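Local coordinates for type III restriction-modification enzyme EcoP15I Res subunit (Escherichia coli, PDB 4ZCF), which works with the Mod subunits to cleave DNA 25-27 base pairs downstream of one of two inversely oriented CAGCAG sites, and carries a helicase-type ATP motor domain, at residues F695-L700 against S793-N798; N751-I756 against G761-V766; H229-P232 against K236-E239; I249-A254 against G259-V264. All coordinates share one frame; numbering follows the deposited sequence.

Contact 1 (F695-L700 against S793-N798); sequences FKSFML and SKYLLN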
loop_
_atom_site.group_PDB
_atom_site.type_symbol
_atom_site.label_atom_id
_atom_site.label_comp_id
_atom_site.label_asym_id
_atom_site.label_seq_id
_atom_site.Cartn_x
_atom_site.Cartn_y
_atom_site.Cartn_z
ATOM N N PHE C 695 18.869 14.219 52.267
ATOM C CA PHE C 695 18.921 14.809 50.923
ATOM C C PHE C 695 18.741 16.360 50.965
ATOM O O PHE C 695 19.274 17.064 50.100
ATOM C CB PHE C 695 17.925 14.116 49.954
ATOM C CG PHE C 695 17.955 14.668 48.546
ATOM C CD1 PHE C 695 19.018 14.389 47.693
ATOM C CD2 PHE C 695 16.953 15.519 48.094
ATOM C CE1 PHE C 695 19.076 14.954 46.413
ATOM C CE2 PHE C 695 17.015 16.085 46.817
ATOM C CZ PHE C 695 18.075 15.799 45.985
ATOM N N LYS C 696 18.008 16.871 51.982
ATOM C CA LYS C 696 17.763 18.304 52.213
ATOM C C LYS C 696 19.071 19.009 52.629
ATOM O O LYS C 696 19.368 20.087 52.111
ATOM C CB LYS C 696 16.663 18.500 53.282
ATOM C CG LYS C 696 16.313 19.963 53.593
ATOM C CD LYS C 696 14.806 20.219 53.696
ATOM C CE LYS C 696 14.189 19.823 55.017
ATOM N NZ LYS C 696 12.718 20.051 55.025
ATOM N N SER C 697 19.847 18.388 53.547
ATOM C CA SER C 697 21.131 18.892 54.045
ATOM C C SER C 697 22.117 19.083 52.894
ATOM O O SER C 697 22.697 20.166 52.772
ATOM C CB SER C 697 21.705 17.949 55.099
ATOM O OG SER C 697 20.845 17.883 56.224
ATOM N N PHE C 698 22.263 18.047 52.026
ATOM C CA PHE C 698 23.116 18.068 50.837
ATOM C C PHE C 698 22.652 19.180 49.870
ATOM O O PHE C 698 23.483 19.875 49.280
ATOM C CB PHE C 698 23.109 16.688 50.130
ATOM C CG PHE C 698 23.195 16.757 48.622
ATOM C CD1 PHE C 698 24.413 16.981 47.986
ATOM C CD2 PHE C 698 22.049 16.654 47.836
ATOM C CE1 PHE C 698 24.479 17.119 46.597
ATOM C CE2 PHE C 698 22.122 16.767 46.443
ATOM C CZ PHE C 698 23.337 16.982 45.833
ATOM N N MET C 699 21.327 19.314 49.695
ATOM C CA MET C 699 20.716 20.299 48.809
ATOM C C MET C 699 21.008 21.753 49.214
ATOM O O MET C 699 21.245 22.586 48.338
ATOM C CB MET C 699 19.205 20.038 48.688
ATOM C CG MET C 699 18.665 20.285 47.305
ATOM S SD MET C 699 19.463 19.297 46.022
ATOM C CE MET C 699 19.156 20.314 44.659
ATOM N N LEU C 700 21.004 22.040 50.538
ATOM C CA LEU C 700 21.267 23.360 51.123
ATOM C C LEU C 700 22.770 23.706 51.095
ATOM O O LEU C 700 23.120 24.860 50.830
ATOM C CB LEU C 700 20.708 23.452 52.559
ATOM C CG LEU C 700 19.185 23.362 52.726
ATOM C CD1 LEU C 700 18.816 22.847 54.101
ATOM C CD2 LEU C 700 18.511 24.691 52.464
ATOM N N SER C 793 26.296 11.667 45.416
ATOM C CA SER C 793 27.131 10.462 45.487
ATOM C C SER C 793 28.348 10.706 46.392
ATOM O O SER C 793 28.633 9.870 47.260
ATOM C CB SER C 793 27.594 10.045 44.093
ATOM O OG SER C 793 27.180 8.726 43.777
ATOM N N LYS C 794 29.042 11.865 46.204
ATOM C CA LYS C 794 30.209 12.277 46.997
ATOM C C LYS C 794 29.814 12.496 48.463
ATOM O O LYS C 794 30.472 11.963 49.362
ATOM C CB LYS C 794 30.823 13.545 46.420
ATOM N N TYR C 795 28.703 13.229 48.691
ATOM C CA TYR C 795 28.159 13.530 50.013
ATOM C C TYR C 795 27.902 12.244 50.777
ATOM O O TYR C 795 28.298 12.149 51.936
ATOM C CB TYR C 795 26.869 14.362 49.886
ATOM C CG TYR C 795 26.312 14.849 51.207
ATOM C CD1 TYR C 795 25.526 14.021 52.005
ATOM C CD2 TYR C 795 26.530 16.152 51.639
ATOM C CE1 TYR C 795 25.002 14.465 53.217
ATOM C CE2 TYR C 795 26.000 16.614 52.845
ATOM C CZ TYR C 795 25.238 15.765 53.630
ATOM O OH TYR C 795 24.708 16.208 54.817
ATOM N N LEU C 796 27.249 11.255 50.116
ATOM C CA LEU C 796 26.909 9.930 50.652
ATOM C C LEU C 796 28.149 9.158 51.124
ATOM O O LEU C 796 28.090 8.511 52.170
ATOM C CB LEU C 796 26.139 9.119 49.612
ATOM N N LEU C 797 29.267 9.251 50.370
ATOM C CA LEU C 797 30.554 8.622 50.690
ATOM C C LEU C 797 31.202 9.287 51.923
ATOM O O LEU C 797 31.528 8.591 52.890
ATOM C CB LEU C 797 31.492 8.699 49.459
ATOM C CG LEU C 797 32.923 8.142 49.590
ATOM C CD1 LEU C 797 32.929 6.636 49.843
ATOM C CD2 LEU C 797 33.730 8.442 48.345
ATOM N N ASN C 798 31.355 10.634 51.884
ATOM C CA ASN C 798 31.949 11.484 52.931
ATOM C C ASN C 798 31.280 11.382 54.300
ATOM O O ASN C 798 31.947 11.609 55.317
ATOM C CB ASN C 798 31.986 12.957 52.486
ATOM C CG ASN C 798 32.951 13.256 51.362
ATOM O OD1 ASN C 798 33.946 12.557 51.146
ATOM N ND2 ASN C 798 32.703 14.341 50.649
#
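Tyr-795 lays one face of its ring against Phe-698, and this single pair carries most of the meeting between helix 688-701 and helix 782-798. The evidence is geometric: Phe-698 CB stands 3.8 Å from the centroid of the Tyr-795 ring, only 11° off the ring normal, which defines a CH-pi contact over the middle of the face. The two rings themselves form an offset edge-to-face pair, with the edge of Phe-698 turned to the face of Tyr-795, centroids 6.0 Å apart and planes at 67°. Tyr-795 reaches across because its CG lies anti to the backbone N (chi1 -174°), while the Phe-698 ring leads away from Tyr-795 toward Ile-788 and Phe-792 of helix 782-798.

That inner part is close-packed: Phe-698 is buried, and its CD1 also comes within 4.1 Å of Tyr-795 CB. Toward the outer side the contact thins. The phenol oxygen, Tyr-795 OH, meets Ser-697 CB at 3.5 Å, and both residues are partly exposed. Ser-697 touches through CB, while its OG is hydrogen-bonded to Ser-693 O one turn back in its own helix. Replacing Tyr-795 with an alanine would probably strip the aromatic cover from Phe-698 CB and open a gap between the helices at this end.

With 154 Å² buried in all and no polar pairing between the segments, the chemistry implies adhesion by dispersion and CH-pi attraction, without a polar match that would set an exact register.

Contact 2 (N751-I756 against G761-V766); sequences NLSQTI and GTLHKV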
loop_
_atom_site.group_PDB
_atom_site.type_symbol
_atom_site.label_atom_id
_atom_site.label_comp_id
_atom_site.label_asym_id
_atom_site.label_seq_id
_atom_site.Cartn_x
_atom_site.Cartn_y
_atom_site.Cartn_z
ATOM N N ASN C 751 13.401 12.263 35.350
ATOM C CA ASN C 751 14.789 12.055 34.918
ATOM C C ASN C 751 15.731 11.984 36.131
ATOM O O ASN C 751 16.714 11.229 36.108
ATOM C CB ASN C 751 15.217 13.176 33.968
ATOM N N LEU C 752 15.409 12.758 37.197
ATOM C CA LEU C 752 16.173 12.807 38.450
ATOM C C LEU C 752 16.043 11.485 39.239
ATOM O O LEU C 752 17.064 10.848 39.478
ATOM C CB LEU C 752 15.786 14.047 39.294
ATOM C CG LEU C 752 16.648 14.372 40.530
ATOM C CD1 LEU C 752 18.067 14.733 40.153
ATOM C CD2 LEU C 752 16.028 15.471 41.365
ATOM N N SER C 753 14.800 11.038 39.559
ATOM C CA SER C 753 14.491 9.769 40.267
ATOM C C SER C 753 15.218 8.572 39.659
ATOM O O SER C 753 15.761 7.750 40.395
ATOM C CB SER C 753 12.993 9.472 40.236
ATOM O OG SER C 753 12.196 10.576 40.623
ATOM N N GLN C 754 15.226 8.487 38.310
ATOM C CA GLN C 754 15.837 7.419 37.522
ATOM C C GLN C 754 17.354 7.397 37.631
ATOM O O GLN C 754 17.972 6.380 37.303
ATOM C CB GLN C 754 15.417 7.547 36.063
ATOM N N THR C 755 17.957 8.502 38.105
ATOM C CA THR C 755 19.404 8.613 38.249
ATOM C C THR C 755 19.934 8.472 39.684
ATOM O O THR C 755 20.990 7.856 39.874
ATOM C CB THR C 755 19.887 9.923 37.641
ATOM N N ILE C 756 19.210 8.954 40.684
ATOM C CA ILE C 756 19.813 9.102 42.004
ATOM C C ILE C 756 19.619 8.050 43.094
ATOM O O ILE C 756 20.166 8.223 44.163
ATOM C CB ILE C 756 19.523 10.471 42.630
ATOM C CG1 ILE C 756 18.046 10.781 42.583
ATOM C CG2 ILE C 756 20.285 11.551 41.911
ATOM C CD1 ILE C 756 17.673 12.013 43.356
ATOM N N GLY C 761 8.093 11.868 45.348
ATOM C CA GLY C 761 7.458 12.612 46.430
ATOM C C GLY C 761 8.413 13.253 47.415
ATOM O O GLY C 761 8.146 14.353 47.900
ATOM N N THR C 762 9.528 12.567 47.732
ATOM C CA THR C 762 10.521 13.088 48.678
ATOM C C THR C 762 11.424 14.168 48.052
ATOM O O THR C 762 11.882 15.055 48.769
ATOM C CB THR C 762 11.243 11.963 49.413
ATOM O OG1 THR C 762 12.024 11.236 48.473
ATOM C CG2 THR C 762 10.275 11.032 50.160
ATOM N N LEU C 763 11.648 14.098 46.714
ATOM C CA LEU C 763 12.411 15.071 45.930
ATOM C C LEU C 763 11.561 16.333 45.803
ATOM O O LEU C 763 12.067 17.446 45.926
ATOM C CB LEU C 763 12.706 14.525 44.512
ATOM C CG LEU C 763 13.763 13.440 44.364
ATOM C CD1 LEU C 763 13.767 12.861 42.965
ATOM C CD2 LEU C 763 15.126 13.954 44.726
ATOM N N HIS C 764 10.263 16.151 45.557
ATOM C CA HIS C 764 9.298 17.233 45.440
ATOM C C HIS C 764 9.100 17.951 46.793
ATOM O O HIS C 764 8.973 19.169 46.823
ATOM C CB HIS C 764 7.979 16.669 44.895
ATOM C CG HIS C 764 6.850 17.639 44.896
ATOM N ND1 HIS C 764 6.828 18.724 44.037
ATOM C CD2 HIS C 764 5.721 17.642 45.641
ATOM C CE1 HIS C 764 5.700 19.363 44.297
ATOM N NE2 HIS C 764 4.998 18.745 45.254
ATOM N N LYS C 765 9.081 17.187 47.902
ATOM C CA LYS C 765 8.898 17.709 49.259
ATOM C C LYS C 765 10.044 18.641 49.668
ATOM O O LYS C 765 9.777 19.732 50.173
ATOM C CB LYS C 765 8.717 16.571 50.281
ATOM C CG LYS C 765 7.267 16.141 50.465
ATOM C CD LYS C 765 7.164 14.834 51.253
ATOM C CE LYS C 765 5.911 14.045 50.950
ATOM N NZ LYS C 765 4.676 14.708 51.453
ATOM N N VAL C 766 11.306 18.218 49.434
ATOM C CA VAL C 766 12.491 19.015 49.742
ATOM C C VAL C 766 12.526 20.286 48.891
ATOM O O VAL C 766 12.621 21.375 49.459
ATOM C CB VAL C 766 13.830 18.233 49.738
ATOM C CG1 VAL C 766 13.890 17.227 50.875
ATOM C CG2 VAL C 766 14.086 17.550 48.405
#
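Two consecutive helices joined by a short connection, 745-756 and 760-769, form a steep corner in which Leu-763 of the second helix fits among Leu-752, Ser-753 and Ile-756 of the first. The two methyls of Leu-763 divide the work. Its CD2 meets Ile-756 CD1 tip to tip at 3.5 Å, and both methyls lie near Leu-752 CD2, with 3.8 Å between Leu-763 CD2 and Leu-752 CD2. Leu-763 CD1 turns to the remaining neighbour, at 3.6 Å from Ser-753 OG. The polar end of Ser-753 is satisfied within its own helix by a hydrogen bond with Leu-749 O, and against the methyl of Leu-763 it makes a van der Waals contact.

The fold element is defined by its axes: the N-to-C directions of 751-756 and 761-766 differ by 114°, and the axes of these two short segments approach to 10.8 Å. Leu-763 touches three residues of the facing helix and contributes 84 of the 146 Å² buried. CG of Leu-752 is anti to the backbone N (chi1 -171°), which brings its CD2 methyl to Leu-763. All four touching residues are buried. On other flanks of helix 760-769, Val-766 packs on Leu-692 of helix 688-701, and the His-764 ring stands edge-to-face with Phe-532 of a neighbouring chain, probably a Mod subunit given the Res(1)Mod(2) stoichiometry.

Contact 3 (H229-P232 against K236-E239); sequences HRFP and KTWE. With nucleotides of chain D.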
loop_
_atom_site.group_PDB
_atom_site.type_symbol
_atom_site.label_atom_id
_atom_site.label_comp_id
_atom_site.label_asym_id
_atom_site.label_seq_id
_atom_site.Cartn_x
_atom_site.Cartn_y
_atom_site.Cartn_z
ATOM N N HIS C 229 34.213 9.320 4.316
ATOM C CA HIS C 229 35.204 9.123 3.267
ATOM C C HIS C 229 34.562 8.653 1.952
ATOM O O HIS C 229 35.229 8.643 0.919
ATOM C CB HIS C 229 36.280 8.128 3.739
ATOM C CG HIS C 229 35.771 6.757 4.081
ATOM N ND1 HIS C 229 35.995 5.674 3.245
ATOM C CD2 HIS C 229 35.131 6.321 5.195
ATOM C CE1 HIS C 229 35.474 4.624 3.865
ATOM N NE2 HIS C 229 34.945 4.964 5.044
ATOM N N ARG C 230 33.282 8.253 2.001
ATOM C CA ARG C 230 32.518 7.772 0.858
ATOM C C ARG C 230 31.615 8.870 0.288
ATOM O O ARG C 230 30.844 8.641 -0.652
ATOM C CB ARG C 230 31.743 6.512 1.236
ATOM C CG ARG C 230 32.608 5.257 1.221
ATOM C CD ARG C 230 31.783 4.062 1.668
ATOM N NE ARG C 230 32.241 2.785 1.115
ATOM C CZ ARG C 230 32.038 2.382 -0.136
ATOM N NH1 ARG C 230 31.421 3.173 -1.006
ATOM N NH2 ARG C 230 32.487 1.202 -0.539
ATOM N N PHE C 231 31.775 10.082 0.829
ATOM C CA PHE C 231 31.059 11.293 0.429
ATOM C C PHE C 231 32.120 12.390 0.218
ATOM O O PHE C 231 32.229 13.288 1.058
ATOM C CB PHE C 231 30.041 11.705 1.514
ATOM C CG PHE C 231 29.005 10.663 1.871
ATOM C CD1 PHE C 231 29.295 9.649 2.781
ATOM C CD2 PHE C 231 27.722 10.729 1.346
ATOM C CE1 PHE C 231 28.332 8.703 3.124
ATOM C CE2 PHE C 231 26.759 9.789 1.701
ATOM C CZ PHE C 231 27.069 8.785 2.589
ATOM N N PRO C 232 32.963 12.308 -0.854
ATOM C CA PRO C 232 34.002 13.346 -1.045
ATOM C C PRO C 232 33.412 14.723 -1.353
ATOM O O PRO C 232 32.758 14.894 -2.377
ATOM C CB PRO C 232 34.887 12.791 -2.173
ATOM C CG PRO C 232 34.365 11.391 -2.474
ATOM C CD PRO C 232 32.976 11.317 -1.957
ATOM N N LYS C 236 29.529 14.937 -6.452
ATOM C CA LYS C 236 28.075 14.948 -6.618
ATOM C C LYS C 236 27.264 14.644 -5.369
ATOM O O LYS C 236 26.446 15.489 -4.987
ATOM C CB LYS C 236 27.640 14.055 -7.798
ATOM C CG LYS C 236 26.147 14.120 -8.127
ATOM C CD LYS C 236 25.799 15.144 -9.212
ATOM C CE LYS C 236 24.323 15.480 -9.249
ATOM N NZ LYS C 236 23.472 14.307 -9.609
ATOM N N THR C 237 27.456 13.454 -4.748
ATOM C CA THR C 237 26.704 13.048 -3.552
ATOM C C THR C 237 26.680 14.153 -2.492
ATOM O O THR C 237 25.594 14.534 -2.030
ATOM C CB THR C 237 27.186 11.695 -2.977
ATOM O OG1 THR C 237 27.372 10.739 -4.026
ATOM C CG2 THR C 237 26.221 11.129 -1.939
ATOM N N TRP C 238 27.882 14.687 -2.138
ATOM C CA TRP C 238 28.002 15.760 -1.151
ATOM C C TRP C 238 27.276 17.034 -1.573
ATOM O O TRP C 238 26.631 17.657 -0.727
ATOM C CB TRP C 238 29.462 16.049 -0.768
ATOM C CG TRP C 238 29.546 17.024 0.368
ATOM C CD1 TRP C 238 29.665 18.378 0.270
ATOM C CD2 TRP C 238 29.304 16.744 1.752
ATOM N NE1 TRP C 238 29.556 18.956 1.511
ATOM C CE2 TRP C 238 29.348 17.973 2.443
ATOM C CE3 TRP C 238 29.096 15.563 2.486
ATOM C CZ2 TRP C 238 29.198 18.060 3.830
ATOM C CZ3 TRP C 238 28.952 15.649 3.865
ATOM C CH2 TRP C 238 29.002 16.887 4.521
ATOM N N GLU C 239 27.369 17.417 -2.865
ATOM C CA GLU C 239 26.715 18.633 -3.368
ATOM C C GLU C 239 25.199 18.559 -3.257
ATOM O O GLU C 239 24.571 19.579 -2.979
ATOM C CB GLU C 239 27.188 19.032 -4.779
ATOM C CG GLU C 239 28.660 19.427 -4.884
ATOM C CD GLU C 239 29.139 20.648 -4.116
ATOM O OE1 GLU C 239 28.763 21.779 -4.499
ATOM O OE2 GLU C 239 29.942 20.477 -3.170
ATOM P P DT D 20 30.464 10.779 -5.861
ATOM O OP1 DT D 20 30.053 11.594 -4.701
ATOM O OP2 DT D 20 31.276 11.409 -6.926
ATOM O "O5'" DT D 20 31.245 9.486 -5.339
ATOM C "C5'" DT D 20 30.744 8.774 -4.222
ATOM C "C4'" DT D 20 31.557 7.515 -3.997
ATOM O "O4'" DT D 20 31.502 6.699 -5.195
ATOM C "C3'" DT D 20 33.029 7.755 -3.681
ATOM O "O3'" DT D 20 33.380 7.059 -2.504
ATOM C "C2'" DT D 20 33.796 7.232 -4.887
ATOM C "C1'" DT D 20 32.807 6.277 -5.549
ATOM N N1 DT D 20 32.947 6.149 -7.052
ATOM C C2 DT D 20 33.319 4.928 -7.598
ATOM O O2 DT D 20 33.532 3.916 -6.941
ATOM N N3 DT D 20 33.427 4.931 -8.973
ATOM C C4 DT D 20 33.237 6.006 -9.836
ATOM O O4 DT D 20 33.406 5.822 -11.045
ATOM C C5 DT D 20 32.855 7.254 -9.192
ATOM C C7 DT D 20 32.587 8.506 -9.976
ATOM C C6 DT D 20 32.740 7.259 -7.859
ATOM P P DA D 19 27.333 11.486 -11.448
ATOM O OP1 DA D 19 26.143 12.360 -11.205
ATOM O OP2 DA D 19 28.477 12.009 -12.241
ATOM O "O5'" DA D 19 27.963 10.962 -10.065
ATOM C "C5'" DA D 19 27.148 10.615 -8.974
ATOM C "C4'" DA D 19 27.681 9.389 -8.277
ATOM O "O4'" DA D 19 27.613 8.242 -9.143
ATOM C "C3'" DA D 19 29.111 9.405 -7.769
ATOM O "O3'" DA D 19 29.141 10.179 -6.551
ATOM C "C2'" DA D 19 29.275 7.908 -7.501
ATOM C "C1'" DA D 19 28.385 7.228 -8.542
ATOM N N9 DA D 19 29.085 6.494 -9.598
ATOM C C8 DA D 19 29.341 6.921 -10.880
ATOM N N7 DA D 19 29.937 6.025 -11.633
ATOM C C5 DA D 19 30.127 4.950 -10.781
ATOM C C6 DA D 19 30.711 3.675 -10.962
ATOM N N6 DA D 19 31.220 3.298 -12.129
ATOM N N1 DA D 19 30.745 2.801 -9.920
ATOM C C2 DA D 19 30.203 3.174 -8.746
ATOM N N3 DA D 19 29.629 4.361 -8.447
ATOM C C4 DA D 19 29.612 5.212 -9.516
HETATM O O HOH W 1 30.455 13.447 -2.662
#
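Thr-237 meets Phe-231 on one branch and the DNA backbone on the other. At the root of the side chain, Thr-237 CB sits beside OP1 of DT20 in chain D. From there Thr-237 CG2, anti to the backbone N, goes to the protein side and touches Phe-231 CD2 at 3.6 Å. Thr-237 OG1, turned beside the backbone N (chi1 -45°), donates to DT20 OP1 over 2.9 Å and also pairs with Asn-192 ND2. The same phosphate oxygen accepts Thr-237 N at 3.2 Å, with an N-H...O angle of 146°, and a proton from a water that further donates to Pro-232 O and accepts from Trp-238 N. Three donors thus grip OP1 at the N-terminal end of helix 236-242, whose dipole would probably favour the negative charge. A valine in place of Thr-237 would probably leave OP1 with one donor fewer and Asn-192 without its hydroxyl mate.

Phe-231 CB comes up to the edge of the Trp-238 indole, 4.1 Å from Trp-238 CE3. Strand 222-226 runs at Asp-226 into the sequence DEPH, consistent with helicase motif II; Phe-231 and Trp-238 both pack on Ile-225 of that strand, and Phe-231 and Thr-237 on Ser-188 of helix 188-191.

Contact 4 (I249-A254 against G259-V264); sequences IIRYGA and GYKNLV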
loop_
_atom_site.group_PDB
_atom_site.type_symbol
_atom_site.label_atom_id
_atom_site.label_comp_id
_atom_site.label_asym_id
_atom_site.label_seq_id
_atom_site.Cartn_x
_atom_site.Cartn_y
_atom_site.Cartn_z
ATOM N N ILE C 249 25.702 19.214 10.496
ATOM C CA ILE C 249 26.063 17.903 9.953
ATOM C C ILE C 249 27.082 17.194 10.868
ATOM O O ILE C 249 28.188 17.702 11.058
ATOM C CB ILE C 249 26.541 18.004 8.469
ATOM C CG1 ILE C 249 25.434 18.567 7.536
ATOM C CG2 ILE C 249 27.057 16.670 7.953
ATOM C CD1 ILE C 249 25.940 19.458 6.462
ATOM N N ILE C 250 26.717 16.010 11.409
ATOM C CA ILE C 250 27.616 15.239 12.271
ATOM C C ILE C 250 28.134 14.002 11.521
ATOM O O ILE C 250 27.345 13.102 11.243
ATOM C CB ILE C 250 27.053 14.925 13.696
ATOM C CG1 ILE C 250 26.174 16.067 14.276
ATOM C CG2 ILE C 250 28.224 14.646 14.641
ATOM C CD1 ILE C 250 24.691 16.045 13.962
ATOM N N ARG C 251 29.451 13.983 11.164
ATOM C CA ARG C 251 30.094 12.903 10.384
ATOM C C ARG C 251 30.750 11.872 11.287
ATOM O O ARG C 251 31.467 12.241 12.221
ATOM C CB ARG C 251 31.109 13.440 9.364
ATOM C CG ARG C 251 30.620 14.597 8.483
ATOM C CD ARG C 251 31.638 14.971 7.400
ATOM N NE ARG C 251 32.908 15.454 7.956
ATOM C CZ ARG C 251 34.003 15.724 7.246
ATOM N NH1 ARG C 251 34.001 15.582 5.925
ATOM N NH2 ARG C 251 35.109 16.141 7.853
ATOM N N TYR C 252 30.517 10.581 11.006
ATOM C CA TYR C 252 31.012 9.485 11.844
ATOM C C TYR C 252 31.747 8.469 11.048
ATOM O O TYR C 252 31.199 7.917 10.087
ATOM C CB TYR C 252 29.847 8.784 12.568
ATOM C CG TYR C 252 29.157 9.654 13.593
ATOM C CD1 TYR C 252 28.163 10.554 13.214
ATOM C CD2 TYR C 252 29.444 9.528 14.950
ATOM C CE1 TYR C 252 27.493 11.326 14.156
ATOM C CE2 TYR C 252 28.789 10.308 15.901
ATOM C CZ TYR C 252 27.828 11.221 15.496
ATOM O OH TYR C 252 27.190 12.011 16.411
ATOM N N GLY C 253 32.960 8.173 11.480
ATOM C CA GLY C 253 33.760 7.175 10.799
ATOM C C GLY C 253 35.152 7.014 11.342
ATOM O O GLY C 253 35.536 7.660 12.318
ATOM N N ALA C 254 35.905 6.137 10.688
ATOM C CA ALA C 254 37.280 5.813 11.017
ATOM C C ALA C 254 38.240 6.454 9.993
ATOM O O ALA C 254 39.449 6.524 10.247
ATOM C CB ALA C 254 37.438 4.309 11.023
ATOM N N GLY C 259 40.430 15.403 5.474
ATOM C CA GLY C 259 40.635 16.114 6.725
ATOM C C GLY C 259 39.376 16.246 7.559
ATOM O O GLY C 259 38.422 15.468 7.411
ATOM N N TYR C 260 39.394 17.233 8.462
ATOM C CA TYR C 260 38.326 17.535 9.395
ATOM C C TYR C 260 37.742 18.898 9.139
ATOM O O TYR C 260 38.308 19.707 8.401
ATOM C CB TYR C 260 38.852 17.475 10.849
ATOM C CG TYR C 260 39.506 16.164 11.240
ATOM C CD1 TYR C 260 38.741 15.027 11.492
ATOM C CD2 TYR C 260 40.883 16.080 11.435
ATOM C CE1 TYR C 260 39.336 13.819 11.860
ATOM C CE2 TYR C 260 41.489 14.881 11.815
ATOM C CZ TYR C 260 40.713 13.748 12.016
ATOM O OH TYR C 260 41.301 12.558 12.388
ATOM N N LYS C 261 36.609 19.163 9.782
ATOM C CA LYS C 261 35.932 20.450 9.762
ATOM C C LYS C 261 35.946 20.969 11.196
ATOM O O LYS C 261 36.567 21.997 11.456
ATOM C CB LYS C 261 34.529 20.360 9.141
ATOM C CG LYS C 261 34.553 20.052 7.637
ATOM C CD LYS C 261 34.622 21.314 6.785
ATOM C CE LYS C 261 35.352 21.094 5.482
ATOM N NZ LYS C 261 35.034 22.154 4.486
ATOM N N ASN C 262 35.374 20.211 12.137
ATOM C CA ASN C 262 35.382 20.522 13.566
ATOM C C ASN C 262 35.536 19.207 14.333
ATOM O O ASN C 262 34.538 18.581 14.685
ATOM C CB ASN C 262 34.121 21.297 13.980
ATOM C CG ASN C 262 34.095 22.728 13.488
ATOM O OD1 ASN C 262 34.870 23.571 13.936
ATOM N ND2 ASN C 262 33.205 23.046 12.567
ATOM N N LEU C 263 36.790 18.746 14.525
ATOM C CA LEU C 263 37.045 17.490 15.226
ATOM C C LEU C 263 36.755 17.643 16.701
ATOM O O LEU C 263 37.398 18.427 17.404
ATOM C CB LEU C 263 38.433 16.902 14.946
ATOM C CG LEU C 263 38.751 15.576 15.646
ATOM C CD1 LEU C 263 37.809 14.465 15.205
ATOM C CD2 LEU C 263 40.187 15.168 15.413
ATOM N N VAL C 264 35.736 16.909 17.147
ATOM C CA VAL C 264 35.196 16.968 18.490
ATOM C C VAL C 264 35.554 15.737 19.343
ATOM O O VAL C 264 35.708 15.858 20.563
ATOM C CB VAL C 264 33.686 17.292 18.352
ATOM C CG1 VAL C 264 32.767 16.160 18.794
ATOM C CG2 VAL C 264 33.339 18.602 19.016
#
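The backbones stand well apart, with the nearest CA atoms, those of Arg-251 and Tyr-260, separated by 9.5 Å, because strand 248-253 and the loop leading into strand 263-267 flank strand 79-84 in the sheet. The Arg-251 side chain spans the interval. Its chain leaves with CG beside the backbone N and bends at chi3 (-63°), which delivers the guanidinium to the Gly-259 to Lys-261 loop. There Arg-251 NH2 makes a weak hydrogen bond with Gly-259 O, 3.4 Å long and bent to 133°. Tyr-260 CA lies at the edge of the guanidinium, in its plane, 3.8 Å from Arg-251 NH2. Over one face comes Lys-261 CG, 4.0 Å from Arg-251 NH2.

Lys-261 presents methylene rather than charge: its chain bends at chi2, and Lys-261 NZ ends 6.8 Å from Arg-251 NH1. The stronger polar tie of Arg-251 lies on the strand between. Its NE forms a salt bridge with Asp-81 OD1, while Asp-81 OD2 accepts from Lys-261 N, so one carboxylate positions both the guanidinium and the loop and probably balances the arginine's charge.

A seven-stranded parallel sheet of order 3-4-2-5-6-1-7 is characteristic of the RecA-like domains of superfamily 2 helicases, consistent with the helicase-like region here. Strand 248-253 ends at Gly-253, and the GAT sequence that begins there is consistent with helicase motif III; the Arg-251 side chain lies about 8 Å from that of Asp-226 of the AMP site.

In the fold
Along the chain contact 3 comes first, then contact 4, and contact 2 is nested inside the loop closed by contact 1. Contacts 3 and 4 both belong to the first RecA-like domain, contact 4 in its sheet and contact 3 in the loop and helix after strand 222-226: their centres are 14 Å apart, and Trp-238 CH2 meets Ile-249 CG2 at 4.0 Å. Contacts 1 and 2, also 14 Å apart between centres, share a helical bundle in which Phe-695 CE2 lies 3.5 Å from Leu-763 CD2. The two groups are separate, with centres about 38 to 52 Å apart. One pair thus lies at the DNA-contacting and nucleotide-binding motor, the other in a helical region remote from both.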